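Local atomic coordinates of beta-galacturonidase (Eisenbergiella tayi, PDB entry 6NCW), a protein that is a family 2 glycoside hydrolase that probably removes beta-linked hexuronic acids, galacturonate in particular, from the ends of glycoside substrates. Residues E333-L339 against L376-A380; R387-S391 against I417-Y421; V424-Y430 against P460-I466; H91-Y95 against D123-H127. All blocks are in the same frame, centred on the assembly; numbering follows the deposited sequence.

Contact 1 (E333-L339 against L376-A380). With GOL (glycerol), chain G.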
loop_
_atom_site.group_PDB
_atom_site.type_symbol
_atom_site.label_atom_id
_atom_site.label_comp_id
_atom_site.label_asym_id
_atom_site.label_seq_id
_atom_site.Cartn_x
_atom_site.Cartn_y
_atom_site.Cartn_z
ATOM N N GLU A 333 5.555 34.217 -6.424
ATOM C CA GLU A 333 4.834 35.056 -5.471
ATOM C C GLU A 333 5.623 35.213 -4.174
ATOM O O GLU A 333 6.527 34.431 -3.880
ATOM C CB GLU A 333 3.425 34.501 -5.174
ATOM C CG GLU A 333 3.362 33.062 -4.631
ATOM C CD GLU A 333 1.925 32.541 -4.614
ATOM O OE1 GLU A 333 1.587 31.694 -3.750
ATOM O OE2 GLU A 333 1.134 32.982 -5.489
ATOM N N ASN A 334 5.279 36.253 -3.402
ATOM C CA ASN A 334 5.891 36.442 -2.097
ATOM C C ASN A 334 5.371 35.387 -1.116
ATOM O O ASN A 334 4.426 34.646 -1.400
ATOM C CB ASN A 334 5.657 37.866 -1.567
ATOM C CG ASN A 334 4.208 38.158 -1.146
ATOM O OD1 ASN A 334 3.245 37.528 -1.594
ATOM N ND2 ASN A 334 4.059 39.150 -0.283
ATOM N N HIS A 335 6.029 35.297 0.035
ATOM C CA HIS A 335 5.729 34.225 0.977
ATOM C C HIS A 335 4.524 34.617 1.826
ATOM O O HIS A 335 4.644 35.415 2.757
ATOM C CB HIS A 335 6.930 33.911 1.857
ATOM C CG HIS A 335 6.623 32.894 2.908
ATOM N ND1 HIS A 335 7.314 32.811 4.096
ATOM C CD2 HIS A 335 5.675 31.927 2.956
ATOM C CE1 HIS A 335 6.814 31.823 4.827
ATOM N NE2 HIS A 335 5.818 31.271 4.155
ATOM N N ALA A 336 3.359 34.046 1.503
ATOM C CA ALA A 336 2.134 34.230 2.273
ATOM C C ALA A 336 1.101 33.202 1.813
ATOM O O ALA A 336 0.968 32.966 0.608
ATOM C CB ALA A 336 1.582 35.647 2.090
ATOM N N ARG A 337 0.358 32.612 2.754
ATOM C CA ARG A 337 -0.746 31.725 2.371
ATOM C C ARG A 337 -1.861 31.748 3.411
ATOM O O ARG A 337 -1.658 31.318 4.555
ATOM C CB ARG A 337 -0.267 30.283 2.163
ATOM C CG ARG A 337 -1.403 29.329 1.772
ATOM C CD ARG A 337 -1.373 27.923 2.504
ATOM N NE ARG A 337 -2.680 27.298 2.310
ATOM C CZ ARG A 337 -3.765 27.562 3.038
ATOM N NH1 ARG A 337 -3.710 28.390 4.079
ATOM N NH2 ARG A 337 -4.912 26.978 2.729
ATOM N N GLY A 338 -3.040 32.211 2.996
ATOM C CA GLY A 338 -4.257 32.004 3.767
ATOM C C GLY A 338 -4.344 32.806 5.045
ATOM O O GLY A 338 -5.018 32.387 5.992
ATOM N N LEU A 339 -3.657 33.939 5.118
ATOM C CA LEU A 339 -3.570 34.667 6.373
ATOM C C LEU A 339 -4.844 35.476 6.576
ATOM O O LEU A 339 -5.285 36.197 5.673
ATOM C CB LEU A 339 -2.331 35.561 6.395
ATOM C CG LEU A 339 -1.017 34.765 6.302
ATOM C CD1 LEU A 339 0.172 35.678 6.099
ATOM C CD2 LEU A 339 -0.802 33.889 7.536
ATOM N N LEU A 376 0.318 37.439 -1.681
ATOM C CA LEU A 376 -0.740 37.269 -0.680
ATOM C C LEU A 376 -1.814 36.274 -1.123
ATOM O O LEU A 376 -3.019 36.564 -1.104
ATOM C CB LEU A 376 -1.368 38.620 -0.343
ATOM C CG LEU A 376 -0.415 39.677 0.212
ATOM C CD1 LEU A 376 -1.220 40.928 0.565
ATOM C CD2 LEU A 376 0.390 39.135 1.416
ATOM N N ASN A 377 -1.361 35.080 -1.504
ATOM C CA ASN A 377 -2.261 33.979 -1.816
ATOM C C ASN A 377 -3.321 33.782 -0.734
ATOM O O ASN A 377 -2.997 33.550 0.434
ATOM C CB ASN A 377 -1.455 32.691 -2.001
ATOM C CG ASN A 377 -2.350 31.486 -2.205
ATOM O OD1 ASN A 377 -2.799 31.217 -3.326
ATOM N ND2 ASN A 377 -2.634 30.759 -1.115
ATOM N N GLU A 378 -4.590 33.884 -1.137
ATOM C CA GLU A 378 -5.745 33.634 -0.274
ATOM C C GLU A 378 -5.701 34.433 1.036
ATOM O O GLU A 378 -6.203 33.984 2.067
ATOM C CB GLU A 378 -5.892 32.138 0.022
ATOM C CG GLU A 378 -6.232 31.311 -1.217
ATOM C CD GLU A 378 -6.783 29.931 -0.876
ATOM O OE1 GLU A 378 -6.765 29.555 0.324
ATOM O OE2 GLU A 378 -7.237 29.224 -1.814
ATOM N N CYS A 379 -5.128 35.628 1.022
ATOM C CA CYS A 379 -5.179 36.465 2.213
ATOM C C CYS A 379 -6.492 37.261 2.216
ATOM O O CYS A 379 -7.398 37.008 1.409
ATOM C CB CYS A 379 -3.906 37.305 2.304
ATOM S SG CYS A 379 -2.441 36.232 2.569
ATOM N N ALA A 380 -6.640 38.200 3.158
ATOM C CA ALA A 380 -7.965 38.766 3.461
ATOM C C ALA A 380 -8.301 39.958 2.552
ATOM O O ALA A 380 -8.484 41.093 2.999
ATOM C CB ALA A 380 -8.045 39.150 4.935
HETATM C C1 GOL G . -4.464 27.325 -0.895
HETATM O O1 GOL G . -4.069 28.402 -1.691
HETATM C C2 GOL G . -3.441 26.155 -1.082
HETATM O O2 GOL G . -2.328 26.299 -0.277
HETATM C C3 GOL G . -4.201 24.873 -0.661
HETATM O O3 GOL G . -4.397 24.911 0.750
HETATM O O HOH W 1 1.616 34.686 -1.674
#
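Part of the galacturonate-binding pocket is built from two loops that leave the C-terminal ends of neighbouring parallel strands of the TIM barrel, 329-333 and 370-374. Residues 376-379 make a type II turn, closed by C379 N to L376 O (3.1 Å), which carries N377 and E378 at its corner; such an Asn-Glu pair after the fourth barrel strand is a hallmark of clan GH-A, whose members use the glutamate as acid/base. The turn is held against 333-339 by one backbone hydrogen bond, G338 N to N377 O (2.9 Å), and one to a side chain, L376 N to N334 OD1 (2.9 Å). A water links N334 O (2.8 Å) and A336 O (2.9 Å) to N377 N (3.0 Å). Behind the turn, A336 CB packs on L376 CD2 (3.7 Å) and L339 CB on C379 SG (3.9 Å). Glycerol occupies the pocket, taking hydrogen bonds from R337 NE to its O2 (2.8 Å), R337 NH2 to its O3 (2.9 Å) and N377 ND2 to its O1 (2.8 Å), while R309 serves N377 OD1. R337 NH2 and E378 OE1 form only a long salt bridge (4.0 Å), with no N-H aimed at the oxygen, and N428 hydrogen-bonds to E378 OE2. R337 and N377, both seen to bind galacturonate, turn N-H groups toward the bound polyol, consistent with donors that would meet the sugar's oxygens.

Contact 2 (R387-S391 against I417-Y421)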
loop_
_atom_site.group_PDB
_atom_site.type_symbol
_atom_site.label_atom_id
_atom_site.label_comp_id
_atom_site.label_asym_id
_atom_site.label_seq_id
_atom_site.Cartn_x
_atom_site.Cartn_y
_atom_site.Cartn_z
ATOM N N ARG A 387 -7.213 45.177 2.173
ATOM C CA ARG A 387 -7.033 45.981 0.961
ATOM C C ARG A 387 -5.856 46.947 1.097
ATOM O O ARG A 387 -5.107 47.157 0.137
ATOM C CB ARG A 387 -8.327 46.747 0.650
ATOM C CG ARG A 387 -8.297 47.607 -0.610
ATOM C CD ARG A 387 -9.121 48.890 -0.426
ATOM N NE ARG A 387 -8.683 49.678 0.741
ATOM C CZ ARG A 387 -7.584 50.432 0.784
ATOM N NH1 ARG A 387 -6.782 50.510 -0.270
ATOM N NH2 ARG A 387 -7.271 51.099 1.890
ATOM N N GLU A 388 -5.678 47.543 2.283
ATOM C CA GLU A 388 -4.552 48.451 2.496
ATOM C C GLU A 388 -3.226 47.733 2.284
ATOM O O GLU A 388 -2.316 48.274 1.649
ATOM C CB GLU A 388 -4.626 49.066 3.903
ATOM C CG GLU A 388 -3.370 49.854 4.345
ATOM C CD GLU A 388 -3.430 50.263 5.820
ATOM O OE1 GLU A 388 -4.336 51.035 6.200
ATOM O OE2 GLU A 388 -2.585 49.791 6.612
ATOM N N CYS A 389 -3.117 46.494 2.771
ATOM C CA CYS A 389 -1.909 45.699 2.555
ATOM C C CYS A 389 -1.725 45.342 1.083
ATOM O O CYS A 389 -0.617 45.452 0.547
ATOM C CB CYS A 389 -1.963 44.422 3.398
ATOM S SG CYS A 389 -2.041 44.694 5.180
ATOM N N TYR A 390 -2.784 44.854 0.421
ATOM C CA TYR A 390 -2.646 44.544 -0.999
ATOM C C TYR A 390 -2.148 45.766 -1.755
ATOM O O TYR A 390 -1.246 45.664 -2.585
ATOM C CB TYR A 390 -3.973 44.044 -1.591
ATOM C CG TYR A 390 -4.264 42.575 -1.356
ATOM C CD1 TYR A 390 -4.025 41.619 -2.352
ATOM C CD2 TYR A 390 -4.782 42.137 -0.136
ATOM C CE1 TYR A 390 -4.313 40.260 -2.132
ATOM C CE2 TYR A 390 -5.068 40.793 0.093
ATOM C CZ TYR A 390 -4.833 39.859 -0.901
ATOM O OH TYR A 390 -5.115 38.538 -0.642
ATOM N N SER A 391 -2.715 46.940 -1.459
ATOM C CA SER A 391 -2.324 48.146 -2.182
ATOM C C SER A 391 -0.854 48.458 -1.948
ATOM O O SER A 391 -0.108 48.718 -2.895
ATOM C CB SER A 391 -3.207 49.332 -1.769
ATOM O OG SER A 391 -3.009 50.444 -2.640
ATOM N N ILE A 417 -12.405 42.791 -2.735
ATOM C CA ILE A 417 -12.461 44.227 -3.028
ATOM C C ILE A 417 -11.125 44.749 -3.560
ATOM O O ILE A 417 -10.891 45.965 -3.563
ATOM C CB ILE A 417 -12.924 45.047 -1.807
ATOM C CG1 ILE A 417 -11.889 45.005 -0.683
ATOM C CG2 ILE A 417 -14.265 44.544 -1.282
ATOM C CD1 ILE A 417 -12.261 45.834 0.536
ATOM N N CYS A 418 -10.233 43.859 -4.008
ATOM C CA CYS A 418 -8.888 44.250 -4.421
ATOM C C CYS A 418 -8.628 43.990 -5.898
ATOM O O CYS A 418 -7.486 44.131 -6.350
ATOM C CB CYS A 418 -7.826 43.516 -3.594
ATOM S SG CYS A 418 -7.933 43.854 -1.825
ATOM N N LEU A 419 -9.650 43.620 -6.664
ATOM C CA LEU A 419 -9.402 43.231 -8.042
ATOM C C LEU A 419 -9.146 44.423 -8.955
ATOM O O LEU A 419 -8.741 44.222 -10.105
ATOM C CB LEU A 419 -10.568 42.397 -8.564
ATOM C CG LEU A 419 -10.837 41.082 -7.834
ATOM C CD1 LEU A 419 -12.016 40.371 -8.479
ATOM C CD2 LEU A 419 -9.581 40.170 -7.798
ATOM N N GLY A 420 -9.359 45.651 -8.482
ATOM C CA GLY A 420 -8.974 46.794 -9.287
ATOM C C GLY A 420 -7.475 46.987 -9.399
ATOM O O GLY A 420 -7.011 47.634 -10.344
ATOM N N TYR A 421 -6.703 46.410 -8.474
ATOM C CA TYR A 421 -5.272 46.695 -8.407
ATOM C C TYR A 421 -4.408 45.891 -9.382
ATOM O O TYR A 421 -3.509 46.474 -9.995
ATOM C CB TYR A 421 -4.748 46.477 -6.989
ATOM C CG TYR A 421 -5.288 47.423 -5.939
ATOM C CD1 TYR A 421 -6.063 46.950 -4.890
ATOM C CD2 TYR A 421 -4.974 48.784 -5.964
ATOM C CE1 TYR A 421 -6.537 47.791 -3.907
ATOM C CE2 TYR A 421 -5.450 49.648 -4.972
ATOM C CZ TYR A 421 -6.239 49.142 -3.955
ATOM O OH TYR A 421 -6.721 49.972 -2.973
#
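I417 begins the loop's approach to helix 384-400, laying its CD1 4.0 Å from R387 CB. C418 follows and points its side chain at the helix: its SG lies 3.6 Å from R387 CA and 3.8 Å from R387 CB, and also meets the ring of Y390, with the sulfur 4.3 Å from the ring centroid and 31° off the normal, an oblique sulfur-aromatic contact. The hydroxyl of that tyrosine probably hydrogen-bonds to the backbone oxygen of L376. From C418 the chain folds through a type I turn, closed by Y421 N to C418 O (3.2 Å), in which L419 and G420 swing away from the helix; L419 instead packs on V425 and Y427 of strand 425-428. Y421 then returns to the helix. Its OH accepts a hydrogen bond from R387 NH1 (2.8 Å), an arginine that also forms a salt bridge with E384 one turn earlier. The ring of Y421 presents one face to S391, whose CB makes an off-centre CH-pi contact 4.2 Å from the ring centroid, whereas R387 CG lies at the ring edge. R387 and S391 are one helical turn apart, joined by S391 N to R387 O (2.9 Å), so the tyrosine spans that turn. This is peripheral TIM-barrel packing, in which the helix after the fourth strand packs against the connection between the fifth and sixth strands.

Contact 3 (V424-Y430 against P460-I466)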
loop_
_atom_site.group_PDB
_atom_site.type_symbol
_atom_site.label_atom_id
_atom_site.label_comp_id
_atom_site.label_asym_id
_atom_site.label_seq_id
_atom_site.Cartn_x
_atom_site.Cartn_y
_atom_site.Cartn_z
ATOM N N VAL A 424 -3.815 41.140 -13.711
ATOM C CA VAL A 424 -4.504 39.884 -13.979
ATOM C C VAL A 424 -5.334 39.534 -12.757
ATOM O O VAL A 424 -4.878 39.724 -11.623
ATOM C CB VAL A 424 -3.508 38.753 -14.309
ATOM C CG1 VAL A 424 -4.246 37.435 -14.623
ATOM C CG2 VAL A 424 -2.628 39.163 -15.468
ATOM N N VAL A 425 -6.568 39.055 -12.991
ATOM C CA VAL A 425 -7.431 38.535 -11.928
ATOM C C VAL A 425 -7.250 37.026 -11.843
ATOM O O VAL A 425 -7.357 36.326 -12.857
ATOM C CB VAL A 425 -8.905 38.875 -12.194
ATOM C CG1 VAL A 425 -9.765 38.349 -11.052
ATOM C CG2 VAL A 425 -9.099 40.380 -12.414
ATOM N N SER A 426 -6.999 36.512 -10.640
ATOM C CA SER A 426 -6.735 35.088 -10.457
ATOM C C SER A 426 -7.554 34.533 -9.306
ATOM O O SER A 426 -7.689 35.177 -8.260
ATOM C CB SER A 426 -5.246 34.842 -10.198
ATOM O OG SER A 426 -4.490 35.388 -11.250
ATOM N N TYR A 427 -8.090 33.327 -9.496
ATOM C CA TYR A 427 -8.953 32.705 -8.504
ATOM C C TYR A 427 -8.588 31.242 -8.280
ATOM O O TYR A 427 -8.276 30.516 -9.222
ATOM C CB TYR A 427 -10.407 32.834 -8.922
ATOM C CG TYR A 427 -11.072 34.005 -8.234
ATOM C CD1 TYR A 427 -11.125 35.267 -8.829
ATOM C CD2 TYR A 427 -11.610 33.855 -6.971
ATOM C CE1 TYR A 427 -11.735 36.352 -8.169
ATOM C CE2 TYR A 427 -12.215 34.914 -6.312
ATOM C CZ TYR A 427 -12.279 36.152 -6.903
ATOM O OH TYR A 427 -12.892 37.170 -6.198
ATOM N N ASN A 428 -8.574 30.844 -7.014
ATOM C CA ASN A 428 -8.485 29.445 -6.608
ATOM C C ASN A 428 -9.900 28.908 -6.412
ATOM O O ASN A 428 -10.665 29.452 -5.606
ATOM C CB ASN A 428 -7.692 29.316 -5.308
ATOM C CG ASN A 428 -6.311 29.925 -5.412
ATOM O OD1 ASN A 428 -5.792 30.118 -6.514
ATOM N ND2 ASN A 428 -5.696 30.220 -4.268
ATOM N N ILE A 429 -10.258 27.863 -7.146
ATOM C CA ILE A 429 -11.601 27.286 -7.038
ATOM C C ILE A 429 -11.484 25.773 -6.976
ATOM O O ILE A 429 -10.634 25.176 -7.650
ATOM C CB ILE A 429 -12.534 27.696 -8.208
ATOM C CG1 ILE A 429 -12.041 27.129 -9.535
ATOM C CG2 ILE A 429 -12.715 29.217 -8.267
ATOM C CD1 ILE A 429 -13.012 27.360 -10.710
ATOM N N TYR A 430 -12.357 25.143 -6.184
ATOM C CA TYR A 430 -12.379 23.680 -6.084
ATOM C C TYR A 430 -13.770 23.056 -6.267
ATOM O O TYR A 430 -14.197 22.225 -5.463
ATOM C CB TYR A 430 -11.793 23.274 -4.742
ATOM C CG TYR A 430 -10.315 23.577 -4.608
ATOM C CD1 TYR A 430 -9.877 24.800 -4.131
ATOM C CD2 TYR A 430 -9.358 22.620 -4.953
ATOM C CE1 TYR A 430 -8.519 25.058 -3.983
ATOM C CE2 TYR A 430 -8.014 22.867 -4.808
ATOM C CZ TYR A 430 -7.598 24.087 -4.326
ATOM O OH TYR A 430 -6.246 24.333 -4.183
ATOM N N PRO A 460 -7.255 40.116 -18.014
ATOM C CA PRO A 460 -7.001 38.676 -18.151
ATOM C C PRO A 460 -7.359 37.942 -16.866
ATOM O O PRO A 460 -7.273 38.496 -15.771
ATOM C CB PRO A 460 -5.497 38.606 -18.436
ATOM C CG PRO A 460 -5.147 39.960 -18.964
ATOM C CD PRO A 460 -6.038 40.911 -18.245
ATOM N N PHE A 461 -7.748 36.678 -17.008
ATOM C CA PHE A 461 -8.278 35.877 -15.909
ATOM C C PHE A 461 -7.599 34.517 -15.926
ATOM O O PHE A 461 -7.559 33.857 -16.970
ATOM C CB PHE A 461 -9.812 35.751 -16.040
ATOM C CG PHE A 461 -10.470 34.793 -15.045
ATOM C CD1 PHE A 461 -10.603 35.130 -13.703
ATOM C CD2 PHE A 461 -11.008 33.591 -15.475
ATOM C CE1 PHE A 461 -11.225 34.266 -12.802
ATOM C CE2 PHE A 461 -11.637 32.727 -14.582
ATOM C CZ PHE A 461 -11.739 33.066 -13.250
ATOM N N LEU A 462 -7.067 34.103 -14.774
ATOM C CA LEU A 462 -6.440 32.795 -14.593
ATOM C C LEU A 462 -7.121 32.055 -13.449
ATOM O O LEU A 462 -7.526 32.678 -12.463
ATOM C CB LEU A 462 -4.936 32.932 -14.283
ATOM C CG LEU A 462 -3.978 33.318 -15.405
ATOM C CD1 LEU A 462 -2.608 33.641 -14.845
ATOM C CD2 LEU A 462 -3.906 32.191 -16.443
ATOM N N ILE A 463 -7.266 30.736 -13.592
ATOM C CA ILE A 463 -7.544 29.841 -12.467
ATOM C C ILE A 463 -6.196 29.419 -11.883
ATOM O O ILE A 463 -5.463 28.630 -12.490
ATOM C CB ILE A 463 -8.358 28.612 -12.893
ATOM C CG1 ILE A 463 -9.741 29.018 -13.426
ATOM C CG2 ILE A 463 -8.485 27.623 -11.711
ATOM C CD1 ILE A 463 -10.530 29.873 -12.454
ATOM N N THR A 464 -5.851 29.953 -10.717
ATOM C CA THR A 464 -4.533 29.701 -10.155
ATOM C C THR A 464 -4.490 28.453 -9.283
ATOM O O THR A 464 -3.388 28.023 -8.918
ATOM C CB THR A 464 -4.044 30.922 -9.354
ATOM O OG1 THR A 464 -5.145 31.546 -8.676
ATOM C CG2 THR A 464 -3.387 31.911 -10.303
ATOM N N GLU A 465 -5.649 27.861 -8.972
ATOM C CA GLU A 465 -5.756 26.555 -8.316
ATOM C C GLU A 465 -7.062 25.902 -8.734
ATOM O O GLU A 465 -8.104 26.548 -8.669
ATOM C CB GLU A 465 -5.734 26.667 -6.779
ATOM C CG GLU A 465 -4.358 26.944 -6.201
ATOM C CD GLU A 465 -4.368 27.226 -4.702
ATOM O OE1 GLU A 465 -3.467 27.983 -4.271
ATOM O OE2 GLU A 465 -5.252 26.703 -3.967
ATOM N N ILE A 466 -6.983 24.652 -9.190
ATOM C CA ILE A 466 -8.115 23.733 -9.262
ATOM C C ILE A 466 -7.558 22.313 -9.150
ATOM O O ILE A 466 -6.458 22.024 -9.629
ATOM C CB ILE A 466 -8.922 23.945 -10.573
ATOM C CG1 ILE A 466 -10.280 23.240 -10.525
ATOM C CG2 ILE A 466 -8.125 23.474 -11.788
ATOM C CD1 ILE A 466 -11.292 23.836 -11.532
#
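E465 loses more surface to this contact than any other residue, and it is held by both backbone and side chain. Its O accepts I429 N (2.9 Å), and its OE2 accepts a short hydrogen bond from Y430 OH (2.6 Å); R309 and a bound glycerol engage OE1. The residue binds galacturonate, and its place toward the C-terminal end of the seventh barrel strand matches that of the nucleophile in clan GH-A relatives. The segments are parallel neighbours in the TIM barrel, strands 425-428 and 461-466, joined through helix 439-453 as a beta-alpha-beta unit. A beta bulge at T464 shifts the register from Y427-I463 to N428-E465; T464 N bonds to Y427 O (2.9 Å) and T464 OG1 to N428 OD1 (2.7 Å). I429, beyond the bulge, packs its CD1 on I463 CD1 and its CG1 on I466 CD1, each at 3.9 Å. At the other end V424 CG2 meets P460 CB (4.2 Å) and V424 CG1 meets L462 CD1 (4.1 Å), beside the bond from V425 N to P460 O (2.9 Å).

Contact 4 (H91-Y95 against D123-H127)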
loop_
_atom_site.group_PDB
_atom_site.type_symbol
_atom_site.label_atom_id
_atom_site.label_comp_id
_atom_site.label_asym_id
_atom_site.label_seq_id
_atom_site.Cartn_x
_atom_site.Cartn_y
_atom_site.Cartn_z
ATOM N N HIS A 91 18.272 37.235 9.855
ATOM C CA HIS A 91 17.345 37.186 8.730
ATOM C C HIS A 91 16.067 36.464 9.124
ATOM O O HIS A 91 16.072 35.582 9.986
ATOM C CB HIS A 91 17.979 36.488 7.525
ATOM C CG HIS A 91 17.151 36.554 6.278
ATOM N ND1 HIS A 91 16.432 35.475 5.800
ATOM C CD2 HIS A 91 16.955 37.560 5.391
ATOM C CE1 HIS A 91 15.831 35.818 4.672
ATOM N NE2 HIS A 91 16.128 37.079 4.404
ATOM N N TYR A 92 14.973 36.866 8.486
ATOM C CA TYR A 92 13.693 36.183 8.577
ATOM C C TYR A 92 13.196 35.908 7.166
ATOM O O TYR A 92 13.334 36.765 6.278
ATOM C CB TYR A 92 12.635 37.001 9.340
ATOM C CG TYR A 92 11.285 36.320 9.370
ATOM C CD1 TYR A 92 10.975 35.425 10.378
ATOM C CD2 TYR A 92 10.327 36.544 8.362
ATOM C CE1 TYR A 92 9.739 34.771 10.413
ATOM C CE2 TYR A 92 9.082 35.886 8.381
ATOM C CZ TYR A 92 8.798 34.999 9.411
ATOM O OH TYR A 92 7.576 34.330 9.480
ATOM N N ASN A 93 12.625 34.701 6.987
ATOM C CA ASN A 93 11.979 34.160 5.785
ATOM C C ASN A 93 12.887 33.131 5.128
ATOM O O ASN A 93 14.016 33.441 4.734
ATOM C CB ASN A 93 11.594 35.230 4.762
ATOM C CG ASN A 93 10.573 34.726 3.739
ATOM O OD1 ASN A 93 9.553 34.129 4.103
ATOM N ND2 ASN A 93 10.836 34.972 2.467
ATOM N N ALA A 94 12.383 31.904 4.991
ATOM C CA ALA A 94 13.203 30.784 4.547
ATOM C C ALA A 94 13.582 30.879 3.078
ATOM O O ALA A 94 14.501 30.181 2.639
ATOM C CB ALA A 94 12.454 29.464 4.783
ATOM N N TYR A 95 12.888 31.703 2.306
ATOM C CA TYR A 95 12.802 31.478 0.880
ATOM C C TYR A 95 13.465 32.554 0.037
ATOM O O TYR A 95 13.428 32.452 -1.191
ATOM C CB TYR A 95 11.322 31.328 0.477
ATOM C CG TYR A 95 10.554 30.300 1.272
ATOM C CD1 TYR A 95 10.779 28.937 1.089
ATOM C CD2 TYR A 95 9.574 30.689 2.196
ATOM C CE1 TYR A 95 10.040 27.972 1.804
ATOM C CE2 TYR A 95 8.837 29.749 2.907
ATOM C CZ TYR A 95 9.077 28.395 2.716
ATOM O OH TYR A 95 8.348 27.474 3.435
ATOM N N ASP A 123 6.792 36.426 16.788
ATOM C CA ASP A 123 7.826 37.069 15.981
ATOM C C ASP A 123 7.695 36.729 14.504
ATOM O O ASP A 123 8.257 37.443 13.665
ATOM C CB ASP A 123 9.229 36.657 16.448
ATOM C CG ASP A 123 9.513 37.038 17.897
ATOM O OD1 ASP A 123 8.727 37.812 18.490
ATOM O OD2 ASP A 123 10.539 36.563 18.435
ATOM N N SER A 124 6.981 35.647 14.171
ATOM C CA SER A 124 6.946 35.106 12.815
ATOM C C SER A 124 5.550 35.306 12.237
ATOM O O SER A 124 4.607 34.614 12.632
ATOM C CB SER A 124 7.342 33.635 12.824
ATOM O OG SER A 124 7.226 33.086 11.525
ATOM N N ALA A 125 5.416 36.241 11.294
ATOM C CA ALA A 125 4.103 36.532 10.728
ATOM C C ALA A 125 3.814 35.765 9.443
ATOM O O ALA A 125 2.641 35.618 9.070
ATOM C CB ALA A 125 3.953 38.034 10.467
ATOM N N LEU A 126 4.849 35.273 8.763
ATOM C CA LEU A 126 4.684 34.549 7.509
ATOM C C LEU A 126 4.711 33.037 7.726
ATOM O O LEU A 126 3.795 32.324 7.302
ATOM C CB LEU A 126 5.784 34.994 6.516
ATOM C CG LEU A 126 5.876 36.515 6.296
ATOM C CD1 LEU A 126 6.923 36.868 5.234
ATOM C CD2 LEU A 126 4.535 37.110 5.919
ATOM N N HIS A 127 5.743 32.537 8.403
ATOM C CA HIS A 127 5.799 31.142 8.814
ATOM C C HIS A 127 4.896 30.939 10.019
ATOM O O HIS A 127 5.224 31.400 11.115
ATOM C CB HIS A 127 7.228 30.739 9.145
ATOM C CG HIS A 127 8.114 30.701 7.954
ATOM N ND1 HIS A 127 8.252 29.575 7.174
ATOM C CD2 HIS A 127 8.880 31.661 7.382
ATOM C CE1 HIS A 127 9.089 29.835 6.187
ATOM N NE2 HIS A 127 9.490 31.091 6.291
#
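The hydroxyl of Y92 gathers three hydrogen bonds from one loop: it accepts H127 N (2.8 Å, 163°) and L126 N (3.0 Å, 141°) and donates to S124 OG at a very short 2.4 Å. S124 OG in turn donates to H127 O (2.6 Å), so the tyrosine oxygen and the serine bridge the curled backbone of 124-127. A longer, nearly straight bond, A94 N to H127 NE2 (3.3 Å, 161°), ties the imidazole back to the first segment. NE2 acts there as an acceptor, and ND1 pairs with S134. Y92 ends strand 86-92, an outermost strand of the six-stranded antiparallel sheet in the N-terminal beta-sandwich domain of this family 2 enzyme, and 123-127 belongs to the long loop between strands 109-117 and 142-147. Aromatic packing surrounds the polar centre. H127 turns its edge toward the face of Y92 in an offset edge-to-face pair (centroids 5.8 Å apart, planes at 78°), and lies nearly parallel to Y95 but slid aside (5.2 Å, 20°), with H127 CE1 3.3 Å from Y95 CE2. L126 CG touches Y92 CE2 at 3.9 Å, and L126 CD1 lies 4.0 Å from N93 OD1, an atom that hydrogen-bonds to H335. Outward again, Q352 of barrel helix 349-364 hydrogen-bonds to D123 O and A125 N.

In the fold
Contacts 1, 2 and 3 lie in the TIM barrel, whereas contact 4 belongs to the N-terminal sandwich. Contacts 1, 3 and 4 are buried; contact 2 is partly exposed. Regular backbone pairing is confined to contact 3, while contact 1 relies on loop bonds, contact 2 on side-chain packing and one Arg-Tyr hydrogen bond, and contact 4 on one tyrosine hydroxyl and aromatic rings. Contacts 1 and 3 meet in the galacturonate site, joined through probable hydrogen bonds of N428 ND2 to E378 OE2 (3.1 Å) and N377 OD1 (3.2 Å). Further probable hydrogen bonds join contact 1 to contact 4 (H335 ND1 to N93 OD1, 2.6 Å) and contact 2 (Y390 OH to L376 O, 2.9 Å).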